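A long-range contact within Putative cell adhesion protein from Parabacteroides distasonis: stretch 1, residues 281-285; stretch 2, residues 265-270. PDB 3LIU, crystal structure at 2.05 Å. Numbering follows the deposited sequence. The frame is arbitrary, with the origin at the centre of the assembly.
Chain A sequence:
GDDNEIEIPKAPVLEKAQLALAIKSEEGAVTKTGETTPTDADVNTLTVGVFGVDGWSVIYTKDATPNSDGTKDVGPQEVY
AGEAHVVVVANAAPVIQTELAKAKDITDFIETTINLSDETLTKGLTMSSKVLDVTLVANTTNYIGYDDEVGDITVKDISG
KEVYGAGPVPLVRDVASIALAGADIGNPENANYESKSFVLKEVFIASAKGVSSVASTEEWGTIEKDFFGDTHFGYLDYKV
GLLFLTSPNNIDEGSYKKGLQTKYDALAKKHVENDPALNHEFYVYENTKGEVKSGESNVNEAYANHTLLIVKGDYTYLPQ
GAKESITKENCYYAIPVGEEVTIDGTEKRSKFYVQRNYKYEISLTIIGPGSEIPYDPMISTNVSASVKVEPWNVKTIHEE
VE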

# COMPACT_ATOMS: atom_id res chain seq x y z
N GLU A 281 -5.07 -2.25 11.01
CA GLU A 281 -4.54 -2.25 9.64
C GLU A 281 -3.31 -1.35 9.52
O GLU A 281 -3.31 -0.24 10.06
CB GLU A 281 -5.60 -1.78 8.66
CG GLU A 281 -6.68 -2.81 8.44
CD GLU A 281 -7.81 -2.31 7.54
OE1 GLU A 281 -7.56 -1.72 6.46
OE2 GLU A 281 -8.96 -2.54 7.93
N PHE A 282 -2.26 -1.85 8.85
CA PHE A 282 -1.06 -1.10 8.55
C PHE A 282 -1.05 -0.85 7.06
O PHE A 282 -1.29 -1.78 6.29
CB PHE A 282 0.21 -1.93 8.89
CG PHE A 282 0.37 -2.23 10.37
CD1 PHE A 282 0.82 -1.26 11.26
CD2 PHE A 282 0.04 -3.47 10.88
CE1 PHE A 282 0.97 -1.55 12.65
CE2 PHE A 282 0.18 -3.75 12.25
CZ PHE A 282 0.66 -2.78 13.12
N TYR A 283 -0.68 0.36 6.65
CA TYR A 283 -0.63 0.76 5.28
C TYR A 283 0.81 0.83 4.80
O TYR A 283 1.68 1.43 5.44
CB TYR A 283 -1.30 2.13 5.06
CG TYR A 283 -2.72 2.25 5.52
CD1 TYR A 283 -3.64 1.21 5.31
CD2 TYR A 283 -3.17 3.41 6.15
CE1 TYR A 283 -4.96 1.31 5.76
CE2 TYR A 283 -4.49 3.53 6.55
CZ TYR A 283 -5.38 2.49 6.35
OH TYR A 283 -6.68 2.59 6.77
N VAL A 284 1.04 0.23 3.62
CA VAL A 284 2.39 0.10 3.09
C VAL A 284 2.27 0.29 1.58
O VAL A 284 1.16 0.16 1.02
CB VAL A 284 3.03 -1.31 3.41
CG1 VAL A 284 3.20 -1.53 4.89
CG2 VAL A 284 2.21 -2.45 2.83
N TYR A 285 3.39 0.57 0.92
CA TYR A 285 3.41 0.60 -0.55
C TYR A 285 3.78 -0.80 -1.07
O TYR A 285 4.15 -1.72 -0.29
CB TYR A 285 4.38 1.67 -1.09
CG TYR A 285 3.99 3.14 -0.87
CD1 TYR A 285 2.67 3.57 -1.00
CD2 TYR A 285 4.96 4.10 -0.59
CE1 TYR A 285 2.32 4.88 -0.83
CE2 TYR A 285 4.60 5.46 -0.43
CZ TYR A 285 3.30 5.83 -0.54
OH TYR A 285 2.88 7.12 -0.34
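Stretch 2 (265-270) DALAKK

Stretch 1 runs extended through Phe282, Tyr283 and Val284, with phi/psi of -110/138, -105/133 and -143/162, all in the beta region. Stretch 2 changes conformation along its length: Asp265 and Ala266 form a 3-10 segment (-58/-27 and -63/-20), Leu267 turns the chain at -92/15, and Ala268 to Lys270 continue as a strand. The turn is held by a backbone hydrogen bond within stretch 2, from Ala268 N to Asp265 O at 3.3 Å. The two backbones come closest, CA to CA, where Phe282 meets Leu267, the two CA atoms being 6.3 Å apart. Ala268 to Lys270 run nearly opposite to Phe282 to Val284, but lead away beyond the Phe282 end and do not lie alongside. No hydrogen bond links the stretches, so although both contain strand residues, they do not pair here as neighbours in a sheet; the contact is one of packing, burying 211 Å² in all, both sides summed.

Phe282 carries most of the contact from stretch 1, with 85 Å² covered. Its CA-to-CB bond points toward stretch 2, and with chi1 at -65° (m) and chi2 at -77° the ring reaches the backbone at the turn. Ala266 O lies at the ring edge, near the ring plane, 3.3 Å from Phe282 CD1; there the carbonyl oxygen, with its partial negative charge, meets the slightly positive rim of the aromatic ring. Farther along stretch 2, the approach is oblique: Phe282 CE1 is 3.6 Å from Leu267 C and 3.8 Å from Ala268 N, while Phe282 CZ is 3.9 Å from Lys269 CB. The ring thus follows the chain from the 3-10 segment into the strand.

Leu267 answers from the other side of the contact, with 60 Å² covered. Its CA-to-CB bond points sideways, but the m,t rotamer (chi1 -63°, chi2 -177°) brings the end of the side chain nearer to stretch 1. Leu267 CD2 lies 4.4 Å from Phe282 CB and 4.4 Å from Val284 CG1, two apolar contacts, and 3.8 Å from Tyr283 O. One methyl group therefore touches three successive residues of the extended chain, across the backbone of Tyr283, whose own side chain comes no closer to stretch 2 than Tyr283 CB to Leu267 CD2, 6.3 Å.

Lys269 starts toward stretch 1 along CA-to-CB, then its end leads away, and its NZ is hydrogen-bonded elsewhere in the structure; the aliphatic base of the side chain is what meets the ring. Ala268 points its CB away and meets Phe282 through its backbone.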

# COMPACT_ATOMS: atom_id res chain seq x y z
N ASP A 265 6.48 5.30 13.26
CA ASP A 265 5.67 4.85 14.40
C ASP A 265 4.33 4.23 14.00
O ASP A 265 3.78 3.41 14.75
CB ASP A 265 5.42 5.99 15.41
CG ASP A 265 6.70 6.43 16.15
OD1 ASP A 265 7.64 5.64 16.23
OD2 ASP A 265 6.77 7.57 16.58
N ALA A 266 3.79 4.63 12.86
CA ALA A 266 2.52 4.07 12.37
C ALA A 266 2.66 2.57 12.06
O ALA A 266 1.66 1.84 11.98
CB ALA A 266 2.03 4.84 11.10
N LEU A 267 3.88 2.10 11.88
CA LEU A 267 4.12 0.69 11.57
C LEU A 267 4.37 -0.23 12.77
O LEU A 267 4.86 -1.35 12.60
CB LEU A 267 5.28 0.56 10.57
CG LEU A 267 5.02 1.23 9.22
CD1 LEU A 267 6.22 0.98 8.29
CD2 LEU A 267 3.71 0.69 8.60
N ALA A 268 4.05 0.24 13.99
CA ALA A 268 4.01 -0.63 15.20
C ALA A 268 2.74 -0.39 16.00
O ALA A 268 2.21 0.74 16.05
CB ALA A 268 5.26 -0.40 16.09
N LYS A 269 2.23 -1.45 16.61
CA LYS A 269 1.07 -1.34 17.48
C LYS A 269 1.21 -2.28 18.66
O LYS A 269 1.36 -3.51 18.50
CB LYS A 269 -0.20 -1.71 16.73
CG LYS A 269 -1.48 -1.54 17.51
CD LYS A 269 -2.12 -0.18 17.30
CE LYS A 269 -3.42 -0.03 18.10
NZ LYS A 269 -3.15 0.42 19.49
N LYS A 270 1.11 -1.68 19.84
CA LYS A 270 1.00 -2.41 21.09
C LYS A 270 -0.41 -3.02 21.22
O LYS A 270 -1.38 -2.38 20.84
CB LYS A 270 1.29 -1.45 22.24
CG LYS A 270 1.29 -2.07 23.63
CD LYS A 270 1.81 -1.07 24.69
CE LYS A 270 1.99 -1.74 26.06
NZ LYS A 270 3.13 -1.16 26.85